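Local structure of aminotransferase, classes I and II (Silicibacter pomeroyi DSS-3, 3H14) at residues S6-F14 / P126-G136; W84-R93 / K211-D220. The protein probably catalyses the pyridoxal phosphate-dependent transfer of an amino group from L-aspartate to 2-oxoglutarate, giving oxaloacetate and L-glutamate. All coordinates share one frame; numbering follows the deposited sequence.

Interaction 1 of 2, residues S6-F14 / P126-G136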
ATOM      1  N   SER A   6      23.431 -14.389   6.986  1.00 21.88           N
ATOM      2  CA  SER A   6      22.744 -15.264   6.081  1.00 22.27           C
ATOM      3  C   SER A   6      22.494 -14.625   4.713  1.00 22.25           C
ATOM      4  O   SER A   6      22.570 -13.393   4.551  1.00 20.65           O
ATOM      5  CB  SER A   6      21.386 -15.550   6.699  1.00 22.34           C
ATOM      6  OG  SER A   6      20.711 -14.332   6.857  1.00 23.27           O
ATOM      7  N   SER A   7      22.151 -15.486   3.759  1.00 23.06           N
ATOM      8  CA  SER A   7      21.613 -15.090   2.458  0.50 23.57           C
ATOM      9  C   SER A   7      20.316 -14.290   2.576  1.00 23.74           C
ATOM     10  O   SER A   7      20.137 -13.243   1.939  1.00 22.16           O
ATOM     11  CB  SER A   7      21.319 -16.345   1.634  0.50 24.19           C
ATOM     12  OG  SER A   7      21.043 -16.017   0.289  0.50 24.82           O
ATOM     13  N   ARG A   8      19.377 -14.790   3.379  1.00 23.74           N
ATOM     14  CA  ARG A   8      18.078 -14.105   3.498  1.00 23.78           C
ATOM     15  C   ARG A   8      18.184 -12.679   4.043  1.00 24.39           C
ATOM     16  O   ARG A   8      17.258 -11.860   3.850  1.00 24.21           O
ATOM     17  CB  ARG A   8      17.027 -14.975   4.279  1.00 23.14           C
ATOM     18  CG  ARG A   8      17.475 -15.521   5.537  1.00 22.39           C
ATOM     19  CD  ARG A   8      16.311 -16.087   6.358  1.00 22.16           C
ATOM     20  NE  ARG A   8      15.865 -17.388   5.897  1.00 19.71           N
ATOM     21  CZ  ARG A   8      14.899 -18.111   6.477  1.00 21.21           C
ATOM     22  NH1 ARG A   8      14.247 -17.635   7.499  1.00 19.39           N
ATOM     23  NH2 ARG A   8      14.577 -19.284   5.991  1.00 21.15           N
ATOM     24  N   SER A   9      19.306 -12.370   4.698  1.00 25.77           N
ATOM     25  CA  SER A   9      19.578 -11.032   5.262  1.00 26.54           C
ATOM     26  C   SER A   9      20.020  -9.964   4.245  1.00 28.60           C
ATOM     27  O   SER A   9      20.086  -8.779   4.583  1.00 29.62           O
ATOM     28  CB  SER A   9      20.668 -11.101   6.364  1.00 26.42           C
ATOM     29  OG  SER A   9      21.987 -11.055   5.835  1.00 26.52           O
ATOM     30  N   ALA A  10      20.367 -10.379   3.032  1.00 29.39           N
ATOM     31  CA  ALA A  10      20.887  -9.467   2.039  1.00 31.35           C
ATOM     32  C   ALA A  10      19.706  -8.833   1.282  1.00 32.47           C
ATOM     33  O   ALA A  10      19.602  -8.967   0.068  1.00 33.02           O
ATOM     34  CB  ALA A  10      21.818 -10.205   1.102  1.00 30.58           C
ATOM     35  N   VAL A  11      18.798  -8.190   2.028  1.00 33.25           N
ATOM     36  CA  VAL A  11      17.724  -7.417   1.433  1.00 33.94           C
ATOM     37  C   VAL A  11      18.300  -6.105   0.960  1.00 34.26           C
ATOM     38  O   VAL A  11      19.318  -5.650   1.467  1.00 34.89           O
ATOM     39  CB  VAL A  11      16.554  -7.115   2.390  1.00 34.32           C
ATOM     40  CG1 VAL A  11      15.691  -8.374   2.643  1.00 34.30           C
ATOM     41  CG2 VAL A  11      17.060  -6.503   3.677  1.00 34.55           C
ATOM     42  N   ASP A  12      17.613  -5.517  -0.018  1.00 34.77           N
ATOM     43  CA  ASP A  12      18.037  -4.293  -0.726  1.00 34.80           C
ATOM     44  C   ASP A  12      17.638  -3.018   0.032  1.00 34.15           C
ATOM     45  O   ASP A  12      16.493  -2.907   0.471  1.00 34.28           O
ATOM     46  CB  ASP A  12      17.323  -4.205  -2.072  1.00 34.88           C
ATOM     47  CG  ASP A  12      17.637  -5.356  -3.022  1.00 37.76           C
ATOM     48  OD1 ASP A  12      18.728  -5.968  -2.956  1.00 39.66           O
ATOM     49  OD2 ASP A  12      16.765  -5.609  -3.892  1.00 41.45           O
ATOM     50  N   PRO A  13      18.546  -2.031   0.144  1.00 34.17           N
ATOM     51  CA  PRO A  13      18.211  -0.738   0.789  1.00 34.49           C
ATOM     52  C   PRO A  13      17.299   0.071  -0.122  1.00 34.26           C
ATOM     53  O   PRO A  13      17.466   0.016  -1.340  1.00 34.11           O
ATOM     54  CB  PRO A  13      19.557  -0.039   0.914  1.00 34.49           C
ATOM     55  CG  PRO A  13      20.332  -0.556  -0.219  1.00 34.94           C
ATOM     56  CD  PRO A  13      19.915  -2.029  -0.381  1.00 34.46           C
ATOM     57  N   PHE A  14      16.350   0.793   0.455  1.00 34.03           N
ATOM     58  CA  PHE A  14      15.340   1.478  -0.329  1.00 34.89           C
ATOM     59  C   PHE A  14      15.925   2.722  -0.954  1.00 35.27           C
ATOM     60  O   PHE A  14      16.485   3.566  -0.263  1.00 34.06           O
ATOM     61  CB  PHE A  14      14.114   1.809   0.518  1.00 35.76           C
ATOM     62  CG  PHE A  14      13.228   0.613   0.803  1.00 36.57           C
ATOM     63  CD1 PHE A  14      13.225  -0.504  -0.047  1.00 38.05           C
ATOM     64  CD2 PHE A  14      12.389   0.614   1.900  1.00 38.48           C
ATOM     65  CE1 PHE A  14      12.411  -1.603   0.215  1.00 38.41           C
ATOM     66  CE2 PHE A  14      11.566  -0.462   2.155  1.00 37.97           C
ATOM     67  CZ  PHE A  14      11.579  -1.578   1.312  1.00 37.52           C
ATOM     68  N   PRO A 126       7.373  -2.024  -2.519  1.00 19.15           N
ATOM     69  CA  PRO A 126       8.754  -2.490  -2.461  1.00 20.06           C
ATOM     70  C   PRO A 126       9.025  -3.607  -1.446  1.00 19.06           C
ATOM     71  O   PRO A 126       9.913  -4.401  -1.646  1.00 20.57           O
ATOM     72  CB  PRO A 126       9.541  -1.204  -2.089  1.00 20.06           C
ATOM     73  CG  PRO A 126       8.689  -0.120  -2.518  1.00 20.58           C
ATOM     74  CD  PRO A 126       7.295  -0.557  -2.303  1.00 20.37           C
ATOM     75  N   SER A 127       8.276  -3.629  -0.354  1.00 19.40           N
ATOM     76  CA  SER A 127       8.519  -4.581   0.703  1.00 20.19           C
ATOM     77  C   SER A 127       8.044  -5.988   0.383  1.00 19.82           C
ATOM     78  O   SER A 127       8.491  -6.907   1.038  1.00 19.15           O
ATOM     79  CB  SER A 127       7.881  -4.119   2.029  1.00 21.10           C
ATOM     80  OG  SER A 127       8.624  -3.040   2.579  1.00 22.55           O
ATOM     81  N   TYR A 128       7.159  -6.178  -0.595  1.00 19.66           N
ATOM     82  CA  TYR A 128       6.708  -7.542  -0.894  1.00 19.73           C
ATOM     83  C   TYR A 128       7.887  -8.438  -1.204  1.00 20.04           C
ATOM     84  O   TYR A 128       8.026  -9.501  -0.573  1.00 21.56           O
ATOM     85  CB  TYR A 128       5.772  -7.637  -2.107  1.00 20.63           C
ATOM     86  CG  TYR A 128       4.412  -6.995  -2.062  1.00 20.65           C
ATOM     87  CD1 TYR A 128       3.710  -6.814  -0.887  1.00 20.21           C
ATOM     88  CD2 TYR A 128       3.781  -6.641  -3.266  1.00 22.10           C
ATOM     89  CE1 TYR A 128       2.471  -6.233  -0.898  1.00 20.87           C
ATOM     90  CE2 TYR A 128       2.536  -6.080  -3.280  1.00 22.98           C
ATOM     91  CZ  TYR A 128       1.880  -5.868  -2.098  1.00 21.22           C
ATOM     92  OH  TYR A 128       0.631  -5.289  -2.145  1.00 22.65           O
ATOM     93  N   ARG A 129       8.708  -8.054  -2.190  1.00 20.15           N
ATOM     94  CA  ARG A 129       9.859  -8.887  -2.602  1.00 21.12           C
ATOM     95  C   ARG A 129      10.864  -9.067  -1.482  1.00 19.49           C
ATOM     96  O   ARG A 129      11.417 -10.136  -1.341  1.00 19.77           O
ATOM     97  CB  ARG A 129      10.554  -8.406  -3.900  1.00 20.91           C
ATOM     98  CG  ARG A 129      11.215  -7.042  -3.811  1.00 23.24           C
ATOM     99  CD  ARG A 129      11.853  -6.648  -5.184  1.00 24.11           C
ATOM    100  NE  ARG A 129      10.823  -6.420  -6.184  1.00 27.20           N
ATOM    101  CZ  ARG A 129      10.253  -5.241  -6.431  1.00 29.77           C
ATOM    102  NH1 ARG A 129      10.635  -4.147  -5.783  1.00 29.03           N
ATOM    103  NH2 ARG A 129       9.299  -5.150  -7.353  1.00 30.47           N
ATOM    104  N   GLN A 130      11.046  -8.045  -0.653  1.00 19.31           N
ATOM    105  CA  GLN A 130      12.023  -8.105   0.406  1.00 18.75           C
ATOM    106  C   GLN A 130      11.601  -9.017   1.563  1.00 17.72           C
ATOM    107  O   GLN A 130      12.423  -9.768   2.084  1.00 16.48           O
ATOM    108  CB  GLN A 130      12.351  -6.693   0.960  1.00 19.62           C
ATOM    109  CG  GLN A 130      12.840  -5.661  -0.086  1.00 22.16           C
ATOM    110  CD  GLN A 130      14.098  -6.065  -0.831  1.00 26.67           C
ATOM    111  OE1 GLN A 130      14.949  -6.788  -0.309  1.00 29.11           O
ATOM    112  NE2 GLN A 130      14.226  -5.588  -2.072  1.00 27.63           N
ATOM    113  N   ILE A 131      10.362  -8.888   1.993  1.00 16.79           N
ATOM    114  CA  ILE A 131       9.795  -9.752   3.059  1.00 17.38           C
ATOM    115  C   ILE A 131       9.786 -11.204   2.603  1.00 16.96           C
ATOM    116  O   ILE A 131      10.158 -12.083   3.357  1.00 18.05           O
ATOM    117  CB  ILE A 131       8.376  -9.340   3.454  1.00 16.90           C
ATOM    118  CG1 ILE A 131       8.378  -7.979   4.134  1.00 15.84           C
ATOM    119  CG2 ILE A 131       7.699 -10.403   4.415  1.00 16.63           C
ATOM    120  CD1 ILE A 131       6.944  -7.389   4.357  1.00 18.09           C
ATOM    121  N   LEU A 132       9.382 -11.466   1.361  1.00 17.23           N
ATOM    122  CA  LEU A 132       9.459 -12.837   0.832  1.00 17.17           C
ATOM    123  C   LEU A 132      10.861 -13.426   0.866  1.00 18.59           C
ATOM    124  O   LEU A 132      11.094 -14.527   1.380  1.00 15.66           O
ATOM    125  CB  LEU A 132       8.860 -12.898  -0.562  1.00 17.46           C
ATOM    126  CG  LEU A 132       7.334 -12.805  -0.622  1.00 16.21           C
ATOM    127  CD1 LEU A 132       6.844 -12.357  -2.022  1.00 15.46           C
ATOM    128  CD2 LEU A 132       6.650 -14.141  -0.244  1.00 15.82           C
ATOM    129  N   ARG A 133      11.841 -12.656   0.402  1.00 19.16           N
ATOM    130  CA  ARG A 133      13.231 -13.096   0.420  1.00 21.43           C
ATOM    131  C   ARG A 133      13.766 -13.279   1.853  1.00 20.13           C
ATOM    132  O   ARG A 133      14.505 -14.244   2.144  1.00 20.96           O
ATOM    133  CB  ARG A 133      14.079 -12.027  -0.296  1.00 21.53           C
ATOM    134  CG  ARG A 133      15.444 -12.469  -0.688  1.00 27.24           C
ATOM    135  CD  ARG A 133      16.325 -11.297  -1.256  1.00 28.58           C
ATOM    136  NE  ARG A 133      17.690 -11.761  -1.545  1.00 36.18           N
ATOM    137  CZ  ARG A 133      18.606 -12.016  -0.610  1.00 35.73           C
ATOM    138  NH1 ARG A 133      18.313 -11.806   0.667  1.00 39.14           N
ATOM    139  NH2 ARG A 133      19.813 -12.459  -0.956  1.00 35.33           N
ATOM    140  N   ALA A 134      13.427 -12.335   2.723  1.00 19.59           N
ATOM    141  CA  ALA A 134      13.835 -12.361   4.146  1.00 20.20           C
ATOM    142  C   ALA A 134      13.370 -13.615   4.890  1.00 19.53           C
ATOM    143  O   ALA A 134      14.007 -14.040   5.858  1.00 19.16           O
ATOM    144  CB  ALA A 134      13.319 -11.131   4.875  1.00 19.92           C
ATOM    145  N   LEU A 135      12.280 -14.185   4.411  1.00 18.94           N
ATOM    146  CA  LEU A 135      11.701 -15.421   4.957  1.00 19.00           C
ATOM    147  C   LEU A 135      12.141 -16.719   4.243  1.00 19.15           C
ATOM    148  O   LEU A 135      11.629 -17.824   4.533  1.00 17.65           O
ATOM    149  CB  LEU A 135      10.181 -15.297   4.889  1.00 19.74           C
ATOM    150  CG  LEU A 135       9.627 -14.262   5.869  1.00 19.63           C
ATOM    151  CD1 LEU A 135       8.087 -14.108   5.666  1.00 19.32           C
ATOM    152  CD2 LEU A 135       9.929 -14.597   7.306  1.00 19.28           C
ATOM    153  N   GLY A 136      13.077 -16.598   3.302  1.00 19.10           N
ATOM    154  CA  GLY A 136      13.525 -17.720   2.506  1.00 18.13           C
ATOM    155  C   GLY A 136      12.587 -18.161   1.417  1.00 17.99           C
ATOM    156  O   GLY A 136      12.654 -19.303   0.936  1.00 19.27           O
TER
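The N-terminal arm of this fold-type I aminotransferase lies along helix 126-134, where Gln130 and Arg133 reach across to meet Asp12 and Ser7. The Gln130 amide works in both directions: its OE1 accepts from Asp12 N at 3.0 Å, the donor standing above the carbonyl plane, while its NE2 gives a hydrogen to Asp12 OD2 at 3.1 Å, above the carboxylate plane. These two nearly straight bonds fix the amide's rotation. A bend at chi2 (-59°) turns the amide along the arm, and OE1 also touches Val11 CB. Helix 126-134 connects strands 117-122 and 138-143 of the large sheet; Leu132 packs inward on Val118 and Ile120, leaving Gln130 and Arg133 to the arm. The Arg133 chain, extended from CG to NE, carries its guanidinium to the turn 7-10. NH1 donates to Ser7 O at 2.6 Å, NH2 adds a weak bond to the same oxygen, and Ala10 O sits 3.1 Å above the guanidinium plane. Beyond the helix end, closed by a Schellman motif with Gly136 at positive phi, the Arg8 guanidinium lays one face over the Leu135-Gly136 peptide. At the other end Phe14 sets CE1 against Pro126 CB (3.7 Å) and its ring edge toward Ser127 OG.

Interaction 2 of 2, residues W84-R93 / K211-D220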
ATOM      1  N   TRP A  84     -19.450  -1.826   4.055  1.00 29.77           N
ATOM      2  CA  TRP A  84     -18.661  -1.423   2.876  1.00 29.72           C
ATOM      3  C   TRP A  84     -18.893  -2.293   1.627  1.00 29.40           C
ATOM      4  O   TRP A  84     -18.861  -1.766   0.517  1.00 30.53           O
ATOM      5  CB  TRP A  84     -17.171  -1.395   3.237  1.00 28.76           C
ATOM      6  CG  TRP A  84     -16.744  -0.140   3.921  1.00 28.27           C
ATOM      7  CD1 TRP A  84     -17.541   0.811   4.460  1.00 28.44           C
ATOM      8  CD2 TRP A  84     -15.399   0.289   4.145  1.00 27.87           C
ATOM      9  NE1 TRP A  84     -16.785   1.813   5.002  1.00 29.32           N
ATOM     10  CE2 TRP A  84     -15.462   1.527   4.808  1.00 28.55           C
ATOM     11  CE3 TRP A  84     -14.144  -0.243   3.830  1.00 28.49           C
ATOM     12  CZ2 TRP A  84     -14.318   2.232   5.182  1.00 28.21           C
ATOM     13  CZ3 TRP A  84     -13.022   0.461   4.181  1.00 28.25           C
ATOM     14  CH2 TRP A  84     -13.113   1.685   4.856  1.00 28.33           C
ATOM     15  N   TYR A  85     -19.129  -3.601   1.794  1.00 29.84           N
ATOM     16  CA  TYR A  85     -19.168  -4.524   0.643  1.00 29.89           C
ATOM     17  C   TYR A  85     -20.429  -5.396   0.515  1.00 30.90           C
ATOM     18  O   TYR A  85     -20.550  -6.179  -0.446  1.00 29.91           O
ATOM     19  CB  TYR A  85     -17.960  -5.458   0.693  1.00 29.34           C
ATOM     20  CG  TYR A  85     -16.634  -4.759   0.920  1.00 28.73           C
ATOM     21  CD1 TYR A  85     -15.956  -4.121  -0.130  1.00 27.53           C
ATOM     22  CD2 TYR A  85     -16.069  -4.728   2.174  1.00 28.01           C
ATOM     23  CE1 TYR A  85     -14.737  -3.471   0.091  1.00 27.80           C
ATOM     24  CE2 TYR A  85     -14.837  -4.093   2.412  1.00 28.21           C
ATOM     25  CZ  TYR A  85     -14.183  -3.460   1.365  1.00 29.24           C
ATOM     26  OH  TYR A  85     -12.981  -2.828   1.606  1.00 28.99           O
ATOM     27  N   GLY A  86     -21.332  -5.292   1.491  1.00 31.91           N
ATOM     28  CA  GLY A  86     -22.462  -6.198   1.571  1.00 33.05           C
ATOM     29  C   GLY A  86     -22.017  -7.629   1.764  1.00 33.37           C
ATOM     30  O   GLY A  86     -22.685  -8.542   1.307  1.00 34.17           O
ATOM     31  N   VAL A  87     -20.885  -7.833   2.429  1.00 33.44           N
ATOM     32  CA  VAL A  87     -20.410  -9.173   2.753  1.00 33.39           C
ATOM     33  C   VAL A  87     -20.730  -9.529   4.202  1.00 34.10           C
ATOM     34  O   VAL A  87     -20.363  -8.795   5.114  1.00 34.72           O
ATOM     35  CB  VAL A  87     -18.890  -9.316   2.507  1.00 33.21           C
ATOM     36  CG1 VAL A  87     -18.342 -10.497   3.247  1.00 31.61           C
ATOM     37  CG2 VAL A  87     -18.613  -9.461   1.014  1.00 32.77           C
ATOM     38  N   ASP A  88     -21.404 -10.663   4.407  1.00 34.95           N
ATOM     39  CA  ASP A  88     -21.714 -11.171   5.743  1.00 35.62           C
ATOM     40  C   ASP A  88     -20.523 -11.987   6.233  1.00 34.81           C
ATOM     41  O   ASP A  88     -20.240 -13.059   5.704  1.00 35.58           O
ATOM     42  CB  ASP A  88     -22.975 -12.042   5.694  1.00 37.00           C
ATOM     43  CG  ASP A  88     -23.533 -12.374   7.089  1.00 40.83           C
ATOM     44  OD1 ASP A  88     -24.552 -11.746   7.475  1.00 46.43           O
ATOM     45  OD2 ASP A  88     -22.969 -13.258   7.791  1.00 44.70           O
ATOM     46  N   LEU A  89     -19.818 -11.482   7.242  1.00 33.26           N
ATOM     47  CA  LEU A  89     -18.579 -12.104   7.678  1.00 32.14           C
ATOM     48  C   LEU A  89     -18.637 -12.426   9.148  1.00 31.38           C
ATOM     49  O   LEU A  89     -19.005 -11.585   9.939  1.00 30.76           O
ATOM     50  CB  LEU A  89     -17.401 -11.163   7.406  1.00 31.88           C
ATOM     51  CG  LEU A  89     -15.978 -11.649   7.726  1.00 32.36           C
ATOM     52  CD1 LEU A  89     -15.573 -12.843   6.838  1.00 33.08           C
ATOM     53  CD2 LEU A  89     -14.987 -10.476   7.590  1.00 30.55           C
ATOM     54  N   ASP A  90     -18.249 -13.642   9.497  1.00 31.41           N
ATOM     55  CA  ASP A  90     -18.132 -14.058  10.878  1.00 31.85           C
ATOM     56  C   ASP A  90     -16.900 -13.376  11.488  1.00 31.42           C
ATOM     57  O   ASP A  90     -15.820 -13.417  10.891  1.00 31.98           O
ATOM     58  CB  ASP A  90     -17.998 -15.578  10.925  1.00 32.42           C
ATOM     59  CG  ASP A  90     -17.622 -16.103  12.291  1.00 35.31           C
ATOM     60  OD1 ASP A  90     -18.093 -15.581  13.313  1.00 38.09           O
ATOM     61  OD2 ASP A  90     -16.835 -17.066  12.332  1.00 42.21           O
ATOM     62  N   PRO A  91     -17.058 -12.705  12.646  1.00 30.50           N
ATOM     63  CA  PRO A  91     -15.892 -12.103  13.318  1.00 30.01           C
ATOM     64  C   PRO A  91     -14.807 -13.067  13.728  1.00 28.55           C
ATOM     65  O   PRO A  91     -13.672 -12.654  13.911  1.00 29.01           O
ATOM     66  CB  PRO A  91     -16.489 -11.410  14.554  1.00 30.12           C
ATOM     67  CG  PRO A  91     -17.903 -11.823  14.631  1.00 29.93           C
ATOM     68  CD  PRO A  91     -18.328 -12.384  13.327  1.00 31.00           C
ATOM     69  N   GLY A  92     -15.143 -14.345  13.852  1.00 27.48           N
ATOM     70  CA  GLY A  92     -14.157 -15.381  14.126  1.00 26.84           C
ATOM     71  C   GLY A  92     -13.091 -15.486  13.050  1.00 25.97           C
ATOM     72  O   GLY A  92     -12.013 -15.996  13.302  1.00 26.18           O
ATOM     73  N   ARG A  93     -13.406 -15.034  11.838  1.00 25.26           N
ATOM     74  CA  ARG A  93     -12.448 -15.079  10.714  1.00 24.23           C
ATOM     75  C   ARG A  93     -11.549 -13.846  10.632  1.00 23.69           C
ATOM     76  O   ARG A  93     -10.674 -13.819   9.790  1.00 24.49           O
ATOM     77  CB  ARG A  93     -13.202 -15.247   9.376  1.00 24.56           C
ATOM     78  CG  ARG A  93     -13.705 -16.670   9.165  1.00 23.32           C
ATOM     79  CD  ARG A  93     -14.669 -16.768   8.016  1.00 23.46           C
ATOM     80  NE  ARG A  93     -13.974 -16.457   6.785  1.00 22.13           N
ATOM     81  CZ  ARG A  93     -14.545 -16.164   5.628  1.00 23.87           C
ATOM     82  NH1 ARG A  93     -15.866 -16.206   5.479  1.00 25.62           N
ATOM     83  NH2 ARG A  93     -13.769 -15.881   4.584  1.00 24.04           N
ATOM     84  N   LYS A 211     -15.344   1.719  -7.160  1.00 27.72           N
ATOM     85  CA  LYS A 211     -15.603   1.062  -5.883  1.00 27.89           C
ATOM     86  C   LYS A 211     -14.597  -0.089  -5.678  1.00 27.40           C
ATOM     87  O   LYS A 211     -14.411  -0.921  -6.565  1.00 27.66           O
ATOM     88  CB  LYS A 211     -17.040   0.529  -5.867  1.00 28.74           C
ATOM     89  CG  LYS A 211     -17.469  -0.154  -4.613  1.00 30.20           C
ATOM     90  CD  LYS A 211     -17.494   0.740  -3.414  1.00 34.22           C
ATOM     91  CE  LYS A 211     -17.757  -0.072  -2.143  1.00 36.23           C
ATOM     92  NZ  LYS A 211     -16.518  -0.795  -1.720  1.00 39.50           N
ATOM     93  N   ALA A 212     -13.952  -0.134  -4.510  1.00 26.02           N
ATOM     94  CA  ALA A 212     -13.006  -1.201  -4.200  1.00 25.42           C
ATOM     95  C   ALA A 212     -13.791  -2.487  -4.085  1.00 25.06           C
ATOM     96  O   ALA A 212     -14.956  -2.478  -3.659  1.00 25.31           O
ATOM     97  CB  ALA A 212     -12.226  -0.919  -2.905  1.00 25.04           C
ATOM     98  N   VAL A 213     -13.177  -3.578  -4.536  1.00 24.65           N
ATOM     99  CA  VAL A 213     -13.796  -4.900  -4.465  1.00 24.13           C
ATOM    100  C   VAL A 213     -12.999  -5.794  -3.529  1.00 23.65           C
ATOM    101  O   VAL A 213     -11.869  -6.104  -3.821  1.00 23.17           O
ATOM    102  CB  VAL A 213     -13.875  -5.591  -5.846  1.00 24.57           C
ATOM    103  CG1 VAL A 213     -14.606  -6.914  -5.702  1.00 24.48           C
ATOM    104  CG2 VAL A 213     -14.591  -4.694  -6.873  1.00 23.64           C
ATOM    105  N   THR A 214     -13.584  -6.215  -2.407  1.00 23.98           N
ATOM    106  CA  THR A 214     -12.893  -7.172  -1.549  1.00 24.06           C
ATOM    107  C   THR A 214     -12.904  -8.535  -2.221  1.00 24.59           C
ATOM    108  O   THR A 214     -13.887  -8.910  -2.845  1.00 24.20           O
ATOM    109  CB  THR A 214     -13.457  -7.272  -0.098  1.00 23.93           C
ATOM    110  OG1 THR A 214     -12.648  -8.185   0.648  1.00 24.92           O
ATOM    111  CG2 THR A 214     -14.872  -7.791  -0.048  1.00 24.67           C
ATOM    112  N   ALA A 215     -11.784  -9.250  -2.129  1.00 24.60           N
ATOM    113  CA  ALA A 215     -11.693 -10.612  -2.628  1.00 25.10           C
ATOM    114  C   ALA A 215     -12.758 -11.516  -2.026  1.00 25.67           C
ATOM    115  O   ALA A 215     -13.149 -12.495  -2.655  1.00 26.24           O
ATOM    116  CB  ALA A 215     -10.333 -11.190  -2.361  1.00 24.29           C
ATOM    117  N   LEU A 216     -13.235 -11.174  -0.831  1.00 26.01           N
ATOM    118  CA  LEU A 216     -14.352 -11.895  -0.170  1.00 26.81           C
ATOM    119  C   LEU A 216     -15.679 -11.871  -0.951  1.00 27.71           C
ATOM    120  O   LEU A 216     -16.511 -12.727  -0.759  1.00 29.14           O
ATOM    121  CB  LEU A 216     -14.548 -11.352   1.243  1.00 25.77           C
ATOM    122  CG  LEU A 216     -13.270 -11.449   2.096  1.00 25.92           C
ATOM    123  CD1 LEU A 216     -13.528 -10.919   3.475  1.00 26.61           C
ATOM    124  CD2 LEU A 216     -12.784 -12.884   2.193  1.00 27.68           C
ATOM    125  N   GLU A 217     -15.863 -10.912  -1.840  1.00 28.98           N
ATOM    126  CA  GLU A 217     -17.039 -10.876  -2.720  1.00 29.27           C
ATOM    127  C   GLU A 217     -17.003 -11.964  -3.802  1.00 30.21           C
ATOM    128  O   GLU A 217     -18.018 -12.203  -4.459  1.00 31.06           O
ATOM    129  CB  GLU A 217     -17.165  -9.517  -3.404  1.00 29.14           C
ATOM    130  CG  GLU A 217     -17.584  -8.332  -2.497  1.00 30.25           C
ATOM    131  CD  GLU A 217     -17.620  -7.012  -3.249  1.00 30.67           C
ATOM    132  OE1 GLU A 217     -16.803  -6.097  -2.963  1.00 31.85           O
ATOM    133  OE2 GLU A 217     -18.451  -6.887  -4.166  1.00 33.23           O
ATOM    134  N   LEU A 218     -15.837 -12.583  -4.019  1.00 30.47           N
ATOM    135  CA  LEU A 218     -15.643 -13.606  -5.061  1.00 30.62           C
ATOM    136  C   LEU A 218     -15.275 -14.965  -4.514  1.00 30.57           C
ATOM    137  O   LEU A 218     -15.601 -15.968  -5.130  1.00 31.16           O
ATOM    138  CB  LEU A 218     -14.565 -13.176  -6.064  1.00 30.64           C
ATOM    139  CG  LEU A 218     -15.062 -12.041  -6.975  1.00 33.13           C
ATOM    140  CD1 LEU A 218     -14.059 -10.906  -7.061  1.00 33.73           C
ATOM    141  CD2 LEU A 218     -15.497 -12.520  -8.360  1.00 32.03           C
ATOM    142  N   THR A 219     -14.555 -15.015  -3.395  1.00 30.78           N
ATOM    143  CA  THR A 219     -14.191 -16.303  -2.789  1.00 30.77           C
ATOM    144  C   THR A 219     -13.928 -16.157  -1.310  1.00 30.69           C
ATOM    145  O   THR A 219     -13.604 -15.075  -0.848  1.00 29.81           O
ATOM    146  CB  THR A 219     -12.910 -16.903  -3.433  1.00 31.31           C
ATOM    147  OG1 THR A 219     -12.710 -18.253  -2.968  1.00 31.04           O
ATOM    148  CG2 THR A 219     -11.654 -16.030  -3.114  1.00 30.29           C
ATOM    149  N   ASP A 220     -14.047 -17.256  -0.574  1.00 30.38           N
ATOM    150  CA  ASP A 220     -13.573 -17.291   0.782  1.00 30.36           C
ATOM    151  C   ASP A 220     -12.183 -17.902   0.861  1.00 29.54           C
ATOM    152  O   ASP A 220     -11.519 -17.762   1.881  1.00 29.53           O
ATOM    153  CB  ASP A 220     -14.564 -18.031   1.696  1.00 30.94           C
ATOM    154  CG  ASP A 220     -15.836 -17.233   1.949  1.00 32.88           C
ATOM    155  OD1 ASP A 220     -15.769 -16.053   2.369  1.00 32.60           O
ATOM    156  OD2 ASP A 220     -16.930 -17.792   1.720  1.00 35.90           O
TER
HETATM  157  O   HOH W   1     -10.905 -15.527   3.804  1.00 28.70           O
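Tyr85, at the end of helix 71-85, receives the methyl of Thr214 over one face of its ring, an example of a CH-pi contact made by a loop against a helix terminus. Thr214 CG2 lies 3.9 Å from the ring centroid and 22° off the normal. Thr214 CG2 and Trp84 CB sandwich the ring, Ala212 O lies at its edge, and the hydroxyl bonds to His204 ND1. Thr214 turns its own hydroxyl to Glu201. Val87 continues the close packing, with CG2 3.8 Å from Glu217 CG, and Leu89 meets Leu216 through their CD1 atoms. Residues 211-220 belong to the connection between strands 196-200 and 223-227 of the large sheet, and their 3-10 turn at 215-217 presents Leu216 to this apolar patch. The margins are looser and polar. Lys211 curls back to bond Ala212 O, and makes only a weak bond to Trp84 O. Near the solvent, Arg93 NH1 and NH2 both grip Asp220 OD1, at 3.1 and 3.0 Å, from one face of a carboxylate turned 85° to the guanidinium. A water joins NH2 to Asp220 O, and Arg93 NE bonds Val244 O. With an alanine in place of Arg93, the Asp220 carboxylate would probably be left without its charged mate and freer to turn, and Val244 O would lose that donor.

In the fold
The two contacts show how chemistry changes with place in one fold. Both involve connections of the same seven-stranded sheet, but their centres lie 31 Å apart and their nearest atoms about 12 Å, without touching. Interaction 1 is a surface contact with no buried residue among those that touch, and it rests mostly on polar side chains of the helix meeting backbone groups and one carboxylate of an irregular arm. Interaction 2 is partly buried: apolar groups and an aromatic face make its inner portion, while its ion pair stays at the margin. In interaction 1 the Arg133 guanidinium bonds a backbone carbonyl of 6-14; in interaction 2 that of Arg93 bonds a carboxylate of 211-220. Along the chain the segments alternate.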